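Local coordinates for protein ethanolamine kinase Pv091845 (Plasmodium vivax, PDB 2QG7) that probably phosphorylates ethanolamine, the first step in making phosphatidylethanolamine, at residues N369-T381 against Y441-F454. Sequence-based numbering, arbitrary orientation.
Sequences NEYAGFNCDWDLT and YGMTRLTASCLPIF
W378 reaches from the loop between helices 360-369 and 384-395 into the bend that joins helix 438-448 to helix 452-455, and F454 turns a ring edge onto its face. F454 and the five-membered ring of W378 form a T-shaped pair, planes at 90°, with F454 CE1 3.6 Å from W378 CG. Carbonyl C376 O lies over the opposite indole face, so the loop's own backbone backs the ring. A large flat indole suits this place because its broad surface can meet several small apolar groups at once: A448 CB comes within 3.6 Å of W378 CZ2 and L451 CD1 lies against W378 CD1, while beside the ring I453 CD1 packs on W378 CB. Its one polar atom is also provided for, since NE1 donates to a water that in turn donates to T444 O, an indirect tie to the helix backbone.

At the far end of the indole, R445 NE approaches the edge at W378 CH2, 3.6 Å away. Arginine suits the site by its long, flexible chain and several N-H donors: bends at chi2 and chi3 fold it back beside Y441, whose ring face carries R445 CG and whose OH accepts from R445 NH2 (2.9 Å). H418 of helix 413-430 hydrogen-bonds R445 NE and sets its ring edge-to-face with both W378 and F454. E370 faces this cation in a long salt bridge, E370 OE1 to R445 NH2 3.8 Å, supplemented by one water shared with R445 NH1 and another shared with Y441 OH.

Tyrosine thus serves twice, its OH for R445 and water, its ring face for the edge of F374 in an offset edge-to-face pair; C376 SG lies obliquely, 3.8 Å from Y441 CE1. The direct contact is therefore mainly aromatic and apolar, while the buried arginine charge is probably offset by E370 and steadied through water, tyrosine and histidine.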
loop_
_atom_site.group_PDB
_atom_site.type_symbol
_atom_site.label_atom_id
_atom_site.label_comp_id
_atom_site.label_asym_id
_atom_site.label_seq_id
_atom_site.Cartn_x
_atom_site.Cartn_y
_atom_site.Cartn_z
ATOM N N ASN D 369 9.033 6.564 12.572
ATOM C CA ASN D 369 8.126 6.021 11.578
ATOM C C ASN D 369 8.205 6.726 10.225
ATOM O O ASN D 369 7.891 6.126 9.220
ATOM C CB ASN D 369 6.675 5.962 12.070
ATOM C CG ASN D 369 6.388 4.725 12.867
ATOM O OD1 ASN D 369 6.960 3.667 12.617
ATOM N ND2 ASN D 369 5.466 4.834 13.818
ATOM N N GLU D 370 8.600 7.988 10.219
ATOM C CA GLU D 370 8.553 8.805 9.023
ATOM C C GLU D 370 9.773 8.605 8.156
ATOM O O GLU D 370 9.950 9.264 7.171
ATOM C CB GLU D 370 8.351 10.289 9.407
ATOM C CG GLU D 370 6.978 10.659 10.072
ATOM C CD GLU D 370 5.749 10.404 9.141
ATOM O OE1 GLU D 370 4.595 10.239 9.653
ATOM O OE2 GLU D 370 5.899 10.409 7.876
ATOM N N TYR D 371 10.640 7.703 8.537
ATOM C CA TYR D 371 11.803 7.328 7.771
ATOM C C TYR D 371 11.295 6.517 6.574
ATOM O O TYR D 371 11.941 6.492 5.489
ATOM C CB TYR D 371 12.706 6.432 8.642
ATOM C CG TYR D 371 13.700 7.152 9.563
ATOM C CD1 TYR D 371 13.344 8.326 10.262
ATOM C CD2 TYR D 371 14.979 6.626 9.774
ATOM C CE1 TYR D 371 14.250 8.960 11.104
ATOM C CE2 TYR D 371 15.894 7.249 10.626
ATOM C CZ TYR D 371 15.523 8.413 11.285
ATOM O OH TYR D 371 16.442 9.054 12.111
ATOM N N ALA D 372 10.177 5.819 6.810
ATOM C CA ALA D 372 9.435 5.051 5.794
ATOM C C ALA D 372 8.787 5.931 4.725
ATOM O O ALA D 372 8.532 5.456 3.618
ATOM C CB ALA D 372 8.374 4.189 6.462
ATOM N N GLY D 373 8.503 7.197 5.071
ATOM C CA GLY D 373 7.829 8.116 4.164
ATOM C C GLY D 373 6.351 7.775 4.028
ATOM O O GLY D 373 5.821 6.914 4.749
ATOM N N PHE D 374 5.674 8.479 3.123
ATOM C CA PHE D 374 4.244 8.204 2.847
ATOM C C PHE D 374 4.049 6.861 2.144
ATOM O O PHE D 374 2.971 6.324 2.136
ATOM C CB PHE D 374 3.625 9.334 2.018
ATOM C CG PHE D 374 3.295 10.563 2.830
ATOM C CD1 PHE D 374 2.352 10.497 3.852
ATOM C CD2 PHE D 374 3.929 11.776 2.573
ATOM C CE1 PHE D 374 2.017 11.630 4.587
ATOM C CE2 PHE D 374 3.618 12.910 3.323
ATOM C CZ PHE D 374 2.652 12.836 4.324
ATOM N N ASN D 375 5.113 6.330 1.569
ATOM C CA ASN D 375 5.082 5.049 0.895
ATOM C C ASN D 375 5.128 3.886 1.866
ATOM O O ASN D 375 4.915 2.740 1.485
ATOM C CB ASN D 375 6.247 4.966 -0.115
ATOM C CG ASN D 375 6.063 3.842 -1.121
ATOM O OD1 ASN D 375 6.837 2.849 -1.151
ATOM N ND2 ASN D 375 4.999 3.946 -1.917
ATOM N N CYS D 376 5.431 4.180 3.116
ATOM C CA CYS D 376 5.428 3.207 4.223
ATOM C C CYS D 376 6.385 2.027 4.036
ATOM O O CYS D 376 6.076 0.874 4.318
ATOM C CB CYS D 376 4.004 2.778 4.514
ATOM S SG CYS D 376 2.885 4.067 5.001
ATOM N N ASP D 377 7.579 2.318 3.536
ATOM C CA ASP D 377 8.623 1.305 3.440
ATOM C C ASP D 377 9.231 1.031 4.817
ATOM O O ASP D 377 10.212 1.640 5.166
ATOM C CB ASP D 377 9.681 1.745 2.454
ATOM C CG ASP D 377 9.127 1.894 1.041
ATOM O OD1 ASP D 377 8.498 0.913 0.555
ATOM O OD2 ASP D 377 9.310 2.966 0.403
ATOM N N TRP D 378 8.629 0.125 5.589
ATOM C CA TRP D 378 8.902 -0.015 7.022
ATOM C C TRP D 378 10.298 -0.492 7.374
ATOM O O TRP D 378 10.746 -0.342 8.512
ATOM C CB TRP D 378 7.883 -0.906 7.692
ATOM C CG TRP D 378 6.482 -0.399 7.636
ATOM C CD1 TRP D 378 5.379 -1.108 7.267
ATOM C CD2 TRP D 378 6.011 0.922 7.984
ATOM N NE1 TRP D 378 4.245 -0.320 7.367
ATOM C CE2 TRP D 378 4.608 0.930 7.786
ATOM C CE3 TRP D 378 6.636 2.093 8.435
ATOM C CZ2 TRP D 378 3.829 2.057 8.021
ATOM C CZ3 TRP D 378 5.867 3.195 8.656
ATOM C CH2 TRP D 378 4.476 3.180 8.447
ATOM N N ASP D 379 10.994 -1.041 6.389
ATOM C CA ASP D 379 12.374 -1.488 6.573
ATOM C C ASP D 379 13.375 -0.306 6.656
ATOM O O ASP D 379 14.558 -0.485 6.973
ATOM C CB ASP D 379 12.760 -2.471 5.451
ATOM C CG ASP D 379 12.532 -1.887 4.039
ATOM O OD1 ASP D 379 11.429 -1.296 3.752
ATOM O OD2 ASP D 379 13.451 -2.045 3.194
ATOM N N LEU D 380 12.890 0.899 6.365
ATOM C CA LEU D 380 13.696 2.096 6.449
ATOM C C LEU D 380 13.663 2.712 7.856
ATOM O O LEU D 380 14.422 3.609 8.147
ATOM C CB LEU D 380 13.245 3.107 5.385
ATOM C CG LEU D 380 13.404 2.721 3.896
ATOM C CD1 LEU D 380 12.817 3.759 2.991
ATOM C CD2 LEU D 380 14.868 2.556 3.548
ATOM N N THR D 381 12.776 2.228 8.722
ATOM C CA THR D 381 12.717 2.707 10.088
ATOM C C THR D 381 14.000 2.270 10.825
ATOM O O THR D 381 14.551 1.207 10.509
ATOM C CB THR D 381 11.470 2.191 10.820
ATOM O OG1 THR D 381 11.462 0.761 10.766
ATOM C CG2 THR D 381 10.197 2.763 10.213
ATOM N N TYR D 441 -3.769 4.998 2.747
ATOM C CA TYR D 441 -2.708 5.395 3.643
ATOM C C TYR D 441 -3.124 5.111 5.068
ATOM O O TYR D 441 -2.301 4.632 5.825
ATOM C CB TYR D 441 -2.313 6.878 3.483
ATOM C CG TYR D 441 -1.245 7.314 4.456
ATOM C CD1 TYR D 441 0.090 6.970 4.249
ATOM C CD2 TYR D 441 -1.569 8.064 5.597
ATOM C CE1 TYR D 441 1.066 7.363 5.133
ATOM C CE2 TYR D 441 -0.584 8.452 6.492
ATOM C CZ TYR D 441 0.731 8.115 6.247
ATOM O OH TYR D 441 1.733 8.502 7.140
ATOM N N GLY D 442 -4.379 5.398 5.402
ATOM C CA GLY D 442 -4.970 5.116 6.727
ATOM C C GLY D 442 -4.949 3.653 7.115
ATOM O O GLY D 442 -4.626 3.290 8.259
ATOM N N MET D 443 -5.270 2.796 6.147
ATOM C CA MET D 443 -5.356 1.348 6.321
ATOM C C MET D 443 -3.995 0.731 6.417
ATOM O O MET D 443 -3.823 -0.212 7.143
ATOM C CB MET D 443 -6.144 0.691 5.158
ATOM C CG MET D 443 -7.620 1.022 5.152
ATOM S SD MET D 443 -8.432 0.533 6.717
ATOM C CE MET D 443 -8.282 -1.266 6.668
ATOM N N THR D 444 -3.042 1.251 5.657
ATOM C CA THR D 444 -1.657 0.846 5.746
ATOM C C THR D 444 -1.036 1.157 7.122
ATOM O O THR D 444 -0.312 0.300 7.656
ATOM C CB THR D 444 -0.793 1.502 4.637
ATOM O OG1 THR D 444 -1.415 1.298 3.360
ATOM C CG2 THR D 444 0.617 0.918 4.615
ATOM N N ARG D 445 -1.316 2.350 7.680
ATOM C CA ARG D 445 -0.867 2.697 9.043
ATOM C C ARG D 445 -1.497 1.778 10.089
ATOM O O ARG D 445 -0.801 1.317 10.965
ATOM C CB ARG D 445 -1.131 4.169 9.439
ATOM C CG ARG D 445 -0.465 5.218 8.606
ATOM C CD ARG D 445 1.029 5.013 8.464
ATOM N NE ARG D 445 1.710 5.049 9.773
ATOM C CZ ARG D 445 2.165 6.158 10.365
ATOM N NH1 ARG D 445 2.763 6.044 11.525
ATOM N NH2 ARG D 445 2.041 7.374 9.804
ATOM N N LEU D 446 -2.810 1.552 10.004
ATOM C CA LEU D 446 -3.514 0.646 10.903
ATOM C C LEU D 446 -3.037 -0.783 10.804
ATOM O O LEU D 446 -3.033 -1.465 11.815
ATOM C CB LEU D 446 -5.015 0.673 10.669
ATOM C CG LEU D 446 -5.764 1.898 11.225
ATOM C CD1 LEU D 446 -7.286 1.746 11.034
ATOM C CD2 LEU D 446 -5.443 2.216 12.719
ATOM N N THR D 447 -2.651 -1.233 9.599
ATOM C CA THR D 447 -2.058 -2.547 9.365
ATOM C C THR D 447 -0.706 -2.626 10.098
ATOM O O THR D 447 -0.390 -3.647 10.718
ATOM C CB THR D 447 -1.869 -2.835 7.822
ATOM O OG1 THR D 447 -3.133 -2.793 7.149
ATOM C CG2 THR D 447 -1.273 -4.181 7.553
ATOM N N ALA D 448 0.100 -1.558 9.967
ATOM C CA ALA D 448 1.395 -1.436 10.646
ATOM C C ALA D 448 1.296 -1.552 12.164
ATOM O O ALA D 448 2.231 -2.031 12.776
ATOM C CB ALA D 448 2.090 -0.161 10.256
ATOM N N SER D 449 0.185 -1.124 12.754
ATOM C CA SER D 449 -0.022 -1.248 14.169
ATOM C C SER D 449 -0.229 -2.693 14.620
ATOM O O SER D 449 0.012 -3.019 15.782
ATOM C CB SER D 449 -1.195 -0.409 14.617
ATOM O OG SER D 449 -2.413 -0.973 14.174
ATOM N N CYS D 450 -0.653 -3.565 13.710
ATOM C CA CYS D 450 -0.808 -4.999 13.993
ATOM C C CYS D 450 0.391 -5.798 13.545
ATOM O O CYS D 450 0.433 -6.993 13.816
ATOM C CB CYS D 450 -2.050 -5.551 13.286
ATOM S SG CYS D 450 -3.548 -4.711 13.769
ATOM N N LEU D 451 1.347 -5.187 12.852
ATOM C CA LEU D 451 2.441 -5.978 12.275
ATOM C C LEU D 451 3.478 -6.392 13.313
ATOM O O LEU D 451 3.787 -5.615 14.196
ATOM C CB LEU D 451 3.149 -5.251 11.147
ATOM C CG LEU D 451 2.529 -5.095 9.763
ATOM C CD1 LEU D 451 3.419 -4.181 8.946
ATOM C CD2 LEU D 451 2.364 -6.421 9.051
ATOM N N PRO D 452 4.008 -7.634 13.209
ATOM C CA PRO D 452 5.029 -8.179 14.108
ATOM C C PRO D 452 6.272 -7.310 14.265
ATOM O O PRO D 452 6.773 -7.148 15.387
ATOM C CB PRO D 452 5.399 -9.500 13.426
ATOM C CG PRO D 452 4.109 -9.951 12.824
ATOM C CD PRO D 452 3.619 -8.660 12.201
ATOM N N ILE D 453 6.766 -6.767 13.149
ATOM C CA ILE D 453 7.922 -5.889 13.166
ATOM C C ILE D 453 7.745 -4.685 14.087
ATOM O O ILE D 453 8.725 -4.094 14.512
ATOM C CB ILE D 453 8.311 -5.413 11.730
ATOM C CG1 ILE D 453 7.111 -4.742 11.037
ATOM C CG2 ILE D 453 8.889 -6.592 10.891
ATOM C CD1 ILE D 453 7.489 -3.952 9.825
ATOM N N PHE D 454 6.515 -4.327 14.414
ATOM C CA PHE D 454 6.279 -3.211 15.288
ATOM C C PHE D 454 5.761 -3.669 16.628
ATOM O O PHE D 454 6.005 -2.998 17.628
ATOM C CB PHE D 454 5.302 -2.182 14.676
ATOM C CG PHE D 454 5.903 -1.371 13.576
ATOM C CD1 PHE D 454 5.499 -1.554 12.260
ATOM C CD2 PHE D 454 6.887 -0.416 13.854
ATOM C CE1 PHE D 454 6.064 -0.803 11.238
ATOM C CE2 PHE D 454 7.475 0.335 12.838
ATOM C CZ PHE D 454 7.064 0.137 11.532
HETATM O O HOH W 1 4.293 8.677 11.602
HETATM O O HOH W 2 2.307 10.949 8.463
HETATM O O HOH W 3 1.696 -1.428 6.817
#